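Local coordinates for protein 6-aminohexanoate-cyclic-dimer hydrolase (Arthrobacter sp., PDB 3A2Q) that hydrolyses one amide bond of the cyclic dimer of 6-aminohexanoate, a nylon-6 by-product, opening it to the linear dimer, at residues R193-P198 with P234-C239; R375-G380 with Q452-Y457. The protein carries 1 engineered substitution. All coordinates share one frame; numbering follows the deposited sequence.

Contact 1: R193-P198 with P234-C239; sequences RISPGP and PGDTFC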
ATOM      1  N   ARG A 193     -11.073   0.049   8.506  1.00 23.18           N
ATOM      2  CA  ARG A 193     -10.811  -1.332   8.906  1.00 25.90           C
ATOM      3  C   ARG A 193      -9.616  -1.393   9.851  1.00 26.75           C
ATOM      4  O   ARG A 193      -9.676  -2.031  10.904  1.00 25.60           O
ATOM      5  CB  ARG A 193     -10.520  -2.206   7.679  1.00 23.70           C
ATOM      6  CG  ARG A 193     -10.241  -3.678   7.999  1.00 23.90           C
ATOM      7  CD  ARG A 193     -11.494  -4.399   8.500  1.00 26.76           C
ATOM      8  NE  ARG A 193     -12.525  -4.485   7.467  1.00 23.77           N
ATOM      9  CZ  ARG A 193     -13.810  -4.727   7.714  1.00 28.89           C
ATOM     10  NH1 ARG A 193     -14.227  -4.907   8.961  1.00 25.56           N
ATOM     11  NH2 ARG A 193     -14.682  -4.773   6.714  1.00 23.30           N
ATOM     12  N   ILE A 194      -8.530  -0.725   9.467  1.00 24.76           N
ATOM     13  CA  ILE A 194      -7.299  -0.726  10.258  1.00 26.54           C
ATOM     14  C   ILE A 194      -7.013   0.634  10.873  1.00 27.56           C
ATOM     15  O   ILE A 194      -6.940   1.634  10.168  1.00 26.08           O
ATOM     16  CB  ILE A 194      -6.079  -1.114   9.393  1.00 25.13           C
ATOM     17  CG1 ILE A 194      -6.327  -2.467   8.719  1.00 24.31           C
ATOM     18  CG2 ILE A 194      -4.816  -1.150  10.258  1.00 23.74           C
ATOM     19  CD1 ILE A 194      -5.162  -2.966   7.866  1.00 23.00           C
ATOM     20  N   SER A 195      -6.837   0.670  12.190  1.00 24.54           N
ATOM     21  CA  SER A 195      -6.569   1.931  12.866  1.00 25.17           C
ATOM     22  C   SER A 195      -5.162   2.469  12.634  1.00 25.70           C
ATOM     23  O   SER A 195      -4.186   1.728  12.733  1.00 24.23           O
ATOM     24  CB  SER A 195      -6.776   1.787  14.370  1.00 23.63           C
ATOM     25  OG  SER A 195      -6.432   2.995  15.017  1.00 24.90           O
ATOM     26  N   PRO A 196      -5.047   3.774  12.319  1.00 24.32           N
ATOM     27  CA  PRO A 196      -3.764   4.445  12.080  1.00 26.35           C
ATOM     28  C   PRO A 196      -3.394   5.242  13.336  1.00 26.76           C
ATOM     29  O   PRO A 196      -2.412   5.985  13.341  1.00 28.21           O
ATOM     30  CB  PRO A 196      -4.083   5.376  10.928  1.00 26.31           C
ATOM     31  CG  PRO A 196      -5.458   5.851  11.313  1.00 28.53           C
ATOM     32  CD  PRO A 196      -6.161   4.594  11.807  1.00 28.58           C
ATOM     33  N   GLY A 197      -4.198   5.085  14.386  1.00 26.23           N
ATOM     34  CA  GLY A 197      -3.976   5.806  15.631  1.00 24.57           C
ATOM     35  C   GLY A 197      -2.917   5.229  16.553  1.00 28.35           C
ATOM     36  O   GLY A 197      -2.247   4.257  16.201  1.00 27.19           O
ATOM     37  N   PRO A 198      -2.775   5.778  17.773  1.00 29.95           N
ATOM     38  CA  PRO A 198      -3.533   6.895  18.359  1.00 27.81           C
ATOM     39  C   PRO A 198      -3.343   8.275  17.723  1.00 30.35           C
ATOM     40  O   PRO A 198      -4.137   9.187  17.962  1.00 28.88           O
ATOM     41  CB  PRO A 198      -3.093   6.881  19.823  1.00 28.92           C
ATOM     42  CG  PRO A 198      -1.705   6.322  19.755  1.00 34.64           C
ATOM     43  CD  PRO A 198      -1.838   5.206  18.757  1.00 26.74           C
ATOM     44  N   PRO A 234     -10.033   3.679  20.051  1.00 27.72           N
ATOM     45  CA  PRO A 234     -10.419   5.012  20.526  1.00 28.67           C
ATOM     46  C   PRO A 234      -9.963   6.157  19.623  1.00 30.28           C
ATOM     47  O   PRO A 234      -8.774   6.290  19.314  1.00 29.57           O
ATOM     48  CB  PRO A 234      -9.782   5.084  21.915  1.00 26.85           C
ATOM     49  CG  PRO A 234      -9.738   3.654  22.348  1.00 31.61           C
ATOM     50  CD  PRO A 234      -9.312   2.934  21.099  1.00 29.64           C
ATOM     51  N   GLY A 235     -10.915   6.980  19.200  1.00 27.35           N
ATOM     52  CA  GLY A 235     -10.582   8.111  18.356  1.00 27.68           C
ATOM     53  C   GLY A 235     -10.653   7.862  16.862  1.00 26.64           C
ATOM     54  O   GLY A 235     -10.705   8.816  16.086  1.00 30.48           O
ATOM     55  N   ASP A 236     -10.649   6.598  16.444  1.00 25.86           N
ATOM     56  CA  ASP A 236     -10.727   6.295  15.016  1.00 26.40           C
ATOM     57  C   ASP A 236     -11.910   7.026  14.406  1.00 26.09           C
ATOM     58  O   ASP A 236     -13.031   6.925  14.891  1.00 25.69           O
ATOM     59  CB  ASP A 236     -10.894   4.794  14.770  1.00 24.62           C
ATOM     60  CG  ASP A 236      -9.605   4.028  14.939  1.00 27.48           C
ATOM     61  OD1 ASP A 236      -8.535   4.665  15.030  1.00 31.45           O
ATOM     62  OD2 ASP A 236      -9.670   2.783  14.969  1.00 27.78           O
ATOM     63  N   THR A 237     -11.658   7.757  13.329  1.00 26.30           N
ATOM     64  CA  THR A 237     -12.711   8.513  12.676  1.00 27.74           C
ATOM     65  C   THR A 237     -13.672   7.623  11.913  1.00 27.48           C
ATOM     66  O   THR A 237     -14.889   7.762  12.013  1.00 25.06           O
ATOM     67  CB  THR A 237     -12.129   9.525  11.678  1.00 28.37           C
ATOM     68  OG1 THR A 237     -11.281  10.444  12.372  1.00 29.15           O
ATOM     69  CG2 THR A 237     -13.250  10.279  10.978  1.00 27.70           C
ATOM     70  N   PHE A 238     -13.106   6.703  11.146  1.00 27.16           N
ATOM     71  CA  PHE A 238     -13.899   5.818  10.321  1.00 28.14           C
ATOM     72  C   PHE A 238     -13.991   4.413  10.894  1.00 25.32           C
ATOM     73  O   PHE A 238     -13.180   4.011  11.726  1.00 26.66           O
ATOM     74  CB  PHE A 238     -13.295   5.816   8.915  1.00 24.84           C
ATOM     75  CG  PHE A 238     -13.168   7.196   8.327  1.00 25.75           C
ATOM     76  CD1 PHE A 238     -14.278   7.842   7.798  1.00 29.06           C
ATOM     77  CD2 PHE A 238     -11.958   7.880   8.376  1.00 26.32           C
ATOM     78  CE1 PHE A 238     -14.186   9.150   7.329  1.00 27.52           C
ATOM     79  CE2 PHE A 238     -11.854   9.187   7.912  1.00 29.37           C
ATOM     80  CZ  PHE A 238     -12.972   9.823   7.387  1.00 28.88           C
ATOM     81  N   CYS A 239     -14.997   3.674  10.450  1.00 29.22           N
ATOM     82  CA  CYS A 239     -15.201   2.316  10.915  1.00 30.56           C
ATOM     83  C   CYS A 239     -15.776   1.501   9.759  1.00 33.03           C
ATOM     84  O   CYS A 239     -16.480   2.039   8.900  1.00 39.44           O
ATOM     85  CB  CYS A 239     -16.164   2.321  12.105  1.00 33.20           C
ATOM     86  SG  CYS A 239     -16.169   0.805  13.082  1.00 34.07           S
TER
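S195 and D236 meet hydroxyl to carboxylate, and the meeting shows how one short hydrogen bond can tie two irregular loops together. The hydroxyl is the donor: S195 OG lies 2.7 Å from D236 OD1 and uses the syn lone pair of that oxygen, the one on the side of OD2. Because it arrives from within the fork, the serine also comes near the second oxygen, with S195 CB 3.1 Å from D236 OD2, a tight fit for a carbon against an oxygen. On the serine side, OG stands opposite the backbone N (chi1 176°), next to its own carbonyl carbon, where it also accepts from the peptide that follows, G197 N to S195 OG being 3.1 Å with an N-H...O angle of 156°. This is an ST turn, and S195 OG is therefore gripped twice, as acceptor within its own loop and as donor to the other. The loops belong to the amidase fold: 193-198 runs from strand 185-188 toward helix 202-207, while the loop segment 234-239 comes after helix 219-229. The side chain of P196 is about 11 Å from that of K72, a charge-relay residue by similarity. The proline ring slants past the carboxylate, with P196 CD 4.0 Å from D236 OD1. The other carboxylate oxygen, OD2, accepts a hydrogen bond from R233 N just upstream, so both oxygens are engaged. An alanine at D236 removes both acceptors and would probably leave the buried S195 hydroxyl without its mate across the loops and R233 N without its carboxylate partner. Y102 of helix 102-110 touches the S195 side chain and shares a backbone hydrogen bond with G197.

Contact 2: R375-G380 with Q452-Y457; sequences RWWEAG and QIVAAY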
ATOM      1  N   ARG A 375     -22.734   3.093  -6.107  1.00 25.73           N
ATOM      2  CA  ARG A 375     -24.035   2.757  -6.671  1.00 24.01           C
ATOM      3  C   ARG A 375     -23.983   1.607  -7.673  1.00 28.70           C
ATOM      4  O   ARG A 375     -25.001   0.970  -7.932  1.00 27.93           O
ATOM      5  CB  ARG A 375     -24.665   3.985  -7.326  1.00 28.93           C
ATOM      6  CG  ARG A 375     -25.489   4.832  -6.365  1.00 36.91           C
ATOM      7  CD  ARG A 375     -26.288   5.890  -7.111  1.00 44.19           C
ATOM      8  NE  ARG A 375     -25.639   7.197  -7.105  1.00 51.15           N
ATOM      9  CZ  ARG A 375     -25.554   7.982  -6.034  1.00 51.75           C
ATOM     10  NH1 ARG A 375     -26.076   7.594  -4.877  1.00 57.68           N
ATOM     11  NH2 ARG A 375     -24.949   9.158  -6.120  1.00 52.11           N
ATOM     12  N   TRP A 376     -22.805   1.342  -8.234  1.00 28.15           N
ATOM     13  CA  TRP A 376     -22.636   0.250  -9.198  1.00 28.27           C
ATOM     14  C   TRP A 376     -22.815  -1.088  -8.483  1.00 29.80           C
ATOM     15  O   TRP A 376     -23.415  -2.021  -9.027  1.00 31.28           O
ATOM     16  CB  TRP A 376     -21.239   0.310  -9.831  1.00 26.90           C
ATOM     17  CG  TRP A 376     -21.022  -0.648 -10.976  1.00 25.91           C
ATOM     18  CD1 TRP A 376     -21.598  -0.596 -12.216  1.00 27.93           C
ATOM     19  CD2 TRP A 376     -20.134  -1.773 -10.994  1.00 27.68           C
ATOM     20  NE1 TRP A 376     -21.118  -1.615 -13.007  1.00 27.40           N
ATOM     21  CE2 TRP A 376     -20.220  -2.353 -12.282  1.00 23.88           C
ATOM     22  CE3 TRP A 376     -19.273  -2.347 -10.050  1.00 24.50           C
ATOM     23  CZ2 TRP A 376     -19.477  -3.479 -12.647  1.00 28.88           C
ATOM     24  CZ3 TRP A 376     -18.533  -3.467 -10.414  1.00 29.03           C
ATOM     25  CH2 TRP A 376     -18.640  -4.021 -11.703  1.00 28.15           C
ATOM     26  N   TRP A 377     -22.290  -1.177  -7.261  1.00 26.25           N
ATOM     27  CA  TRP A 377     -22.395  -2.396  -6.464  1.00 27.90           C
ATOM     28  C   TRP A 377     -23.823  -2.508  -5.935  1.00 30.60           C
ATOM     29  O   TRP A 377     -24.377  -3.599  -5.814  1.00 30.14           O
ATOM     30  CB  TRP A 377     -21.398  -2.354  -5.304  1.00 26.61           C
ATOM     31  CG  TRP A 377     -20.000  -2.749  -5.708  1.00 28.04           C
ATOM     32  CD1 TRP A 377     -19.421  -3.975  -5.550  1.00 26.66           C
ATOM     33  CD2 TRP A 377     -19.025  -1.928  -6.373  1.00 25.00           C
ATOM     34  NE1 TRP A 377     -18.148  -3.973  -6.077  1.00 28.47           N
ATOM     35  CE2 TRP A 377     -17.880  -2.729  -6.588  1.00 25.39           C
ATOM     36  CE3 TRP A 377     -19.011  -0.594  -6.810  1.00 26.51           C
ATOM     37  CZ2 TRP A 377     -16.731  -2.241  -7.222  1.00 26.15           C
ATOM     38  CZ3 TRP A 377     -17.869  -0.106  -7.442  1.00 21.37           C
ATOM     39  CH2 TRP A 377     -16.743  -0.931  -7.641  1.00 26.15           C
ATOM     40  N   GLU A 378     -24.403  -1.355  -5.620  1.00 31.18           N
ATOM     41  CA  GLU A 378     -25.771  -1.263  -5.127  1.00 34.42           C
ATOM     42  C   GLU A 378     -26.719  -1.873  -6.161  1.00 33.39           C
ATOM     43  O   GLU A 378     -27.689  -2.550  -5.814  1.00 32.42           O
ATOM     44  CB  GLU A 378     -26.138   0.210  -4.922  1.00 39.09           C
ATOM     45  CG  GLU A 378     -27.542   0.457  -4.408  1.00 47.76           C
ATOM     46  CD  GLU A 378     -27.620   0.361  -2.902  1.00 58.76           C
ATOM     47  OE1 GLU A 378     -27.145  -0.656  -2.353  1.00 62.32           O
ATOM     48  OE2 GLU A 378     -28.155   1.301  -2.273  1.00 53.89           O
ATOM     49  N   ALA A 379     -26.422  -1.621  -7.432  1.00 33.18           N
ATOM     50  CA  ALA A 379     -27.240  -2.109  -8.538  1.00 33.66           C
ATOM     51  C   ALA A 379     -27.138  -3.611  -8.796  1.00 36.45           C
ATOM     52  O   ALA A 379     -27.775  -4.125  -9.717  1.00 38.52           O
ATOM     53  CB  ALA A 379     -26.899  -1.341  -9.807  1.00 32.68           C
ATOM     54  N   GLY A 380     -26.337  -4.318  -8.006  1.00 35.54           N
ATOM     55  CA  GLY A 380     -26.236  -5.755  -8.201  1.00 35.68           C
ATOM     56  C   GLY A 380     -24.872  -6.348  -8.501  1.00 36.35           C
ATOM     57  O   GLY A 380     -24.692  -7.563  -8.404  1.00 35.89           O
ATOM     58  N   GLN A 452      -6.177  -5.929 -10.269  1.00 20.67           N
ATOM     59  CA  GLN A 452      -6.926  -5.398  -9.135  1.00 23.97           C
ATOM     60  C   GLN A 452      -8.360  -5.911  -9.068  1.00 22.01           C
ATOM     61  O   GLN A 452      -9.038  -6.036 -10.090  1.00 24.17           O
ATOM     62  CB  GLN A 452      -6.934  -3.860  -9.192  1.00 20.79           C
ATOM     63  CG  GLN A 452      -7.438  -3.188  -7.910  1.00 21.91           C
ATOM     64  CD  GLN A 452      -7.401  -1.662  -7.944  1.00 22.50           C
ATOM     65  OE1 GLN A 452      -7.482  -1.016  -6.901  1.00 23.62           O
ATOM     66  NE2 GLN A 452      -7.293  -1.083  -9.141  1.00 22.92           N
ATOM     67  N   ILE A 453      -8.812  -6.200  -7.854  1.00 23.61           N
ATOM     68  CA  ILE A 453     -10.174  -6.670  -7.632  1.00 23.74           C
ATOM     69  C   ILE A 453     -10.762  -5.745  -6.568  1.00 21.15           C
ATOM     70  O   ILE A 453     -10.120  -5.485  -5.551  1.00 20.75           O
ATOM     71  CB  ILE A 453     -10.205  -8.116  -7.085  1.00 24.65           C
ATOM     72  CG1 ILE A 453      -9.220  -9.000  -7.851  1.00 38.93           C
ATOM     73  CG2 ILE A 453     -11.613  -8.675  -7.199  1.00 30.70           C
ATOM     74  CD1 ILE A 453      -9.474  -9.073  -9.323  1.00 42.26           C
ATOM     75  N   VAL A 454     -11.973  -5.253  -6.810  1.00 20.19           N
ATOM     76  CA  VAL A 454     -12.644  -4.346  -5.881  1.00 19.78           C
ATOM     77  C   VAL A 454     -14.017  -4.902  -5.493  1.00 22.55           C
ATOM     78  O   VAL A 454     -14.819  -5.222  -6.365  1.00 23.52           O
ATOM     79  CB  VAL A 454     -12.877  -2.961  -6.524  1.00 19.74           C
ATOM     80  CG1 VAL A 454     -13.410  -1.987  -5.477  1.00 20.61           C
ATOM     81  CG2 VAL A 454     -11.578  -2.442  -7.151  1.00 20.27           C
ATOM     82  N   ALA A 455     -14.280  -4.991  -4.194  1.00 24.69           N
ATOM     83  CA  ALA A 455     -15.561  -5.490  -3.697  1.00 25.57           C
ATOM     84  C   ALA A 455     -16.348  -4.359  -3.042  1.00 25.64           C
ATOM     85  O   ALA A 455     -15.839  -3.249  -2.879  1.00 26.06           O
ATOM     86  CB  ALA A 455     -15.331  -6.619  -2.700  1.00 21.41           C
ATOM     87  N   ALA A 456     -17.593  -4.635  -2.666  1.00 24.30           N
ATOM     88  CA  ALA A 456     -18.422  -3.619  -2.030  1.00 24.31           C
ATOM     89  C   ALA A 456     -17.845  -3.221  -0.671  1.00 23.93           C
ATOM     90  O   ALA A 456     -17.099  -3.982  -0.057  1.00 24.30           O
ATOM     91  CB  ALA A 456     -19.855  -4.135  -1.867  1.00 24.43           C
ATOM     92  N   TYR A 457     -18.192  -2.019  -0.218  1.00 23.85           N
ATOM     93  CA  TYR A 457     -17.737  -1.491   1.072  1.00 23.61           C
ATOM     94  C   TYR A 457     -17.872  -2.550   2.170  1.00 24.24           C
ATOM     95  O   TYR A 457     -18.962  -3.088   2.391  1.00 27.42           O
ATOM     96  CB  TYR A 457     -18.585  -0.274   1.449  1.00 21.41           C
ATOM     97  CG  TYR A 457     -17.992   0.627   2.513  1.00 22.91           C
ATOM     98  CD1 TYR A 457     -17.123   1.662   2.171  1.00 26.27           C
ATOM     99  CD2 TYR A 457     -18.308   0.451   3.859  1.00 24.51           C
ATOM    100  CE1 TYR A 457     -16.586   2.503   3.146  1.00 31.91           C
ATOM    101  CE2 TYR A 457     -17.776   1.282   4.841  1.00 29.29           C
ATOM    102  CZ  TYR A 457     -16.915   2.306   4.478  1.00 34.84           C
ATOM    103  OH  TYR A 457     -16.374   3.121   5.447  1.00 39.88           O
TER
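W377 sets its indole against V454, A455 and A456, an example of how one large flat side chain can carry nearly all of a helix-to-strand contact. Apolar packing comes first. With CG opposite the carbonyl carbon (chi1 -81°), the indole leaves the helix toward the strand, and its two ends find different partners. At the pyrrole end, W377 CD1 is 3.7 Å from A456 CB; at the benzene end, W377 CZ2 is 3.8 Å from V454 CG1. A chi1 of -173° puts this methyl anti to the valine N, which places it at the benzene end of the indole, and the valine side chain crosses the tryptophan at about a right angle.

Contacts with the strand backbone form the second group. A456 CA lies over one face of the indole, with A456 N 3.5 Å from W377 CD1. A455 O stands over this same face, 3.9 Å above the plane and displaced toward the rim. V454 O instead meets the edge in the ring plane, 3.6 Å from W377 NE1, yet no hydrogen bond joins the two; the indole N-H makes a weak one to D382 O.

Ring against ring makes the third. The face turned from A456 receives the edge of W376, whose CE3 sits 3.5 Å above the plane of the W377 ring and off-centre. W376 in turn stacks with W381.

The helix stops here in a Schellman motif: G380, with a positive phi of 121°, donates from its N to W377 O at 3.0 Å. The chain then enters strand 383-387, the antiparallel neighbour of strand 448-455, so helix 356-378 packs its last turn against the end of a strand in the mixed central sheet, the helix-on-sheet layering of an alpha/beta fold.

The two contacts, whose centres lie 23 Å apart, show chemistry following place. Contact 1 joins two irregular loops and is only partly buried, and its substance is polar: a hydroxyl and a carboxylate in a hydrogen bond, on the same side of the story as the loops' irregular backbone. Contact 2 is buried between a helix end and a sheet strand, has no hydrogen bond across its segments, and depends on the fit of an aromatic plate, away from the annotated sites. They share no helix or strand, though the loops of contact 1 and the end of contact 2 touch in packing, C239 O being 3.6 Å from Y457 OH.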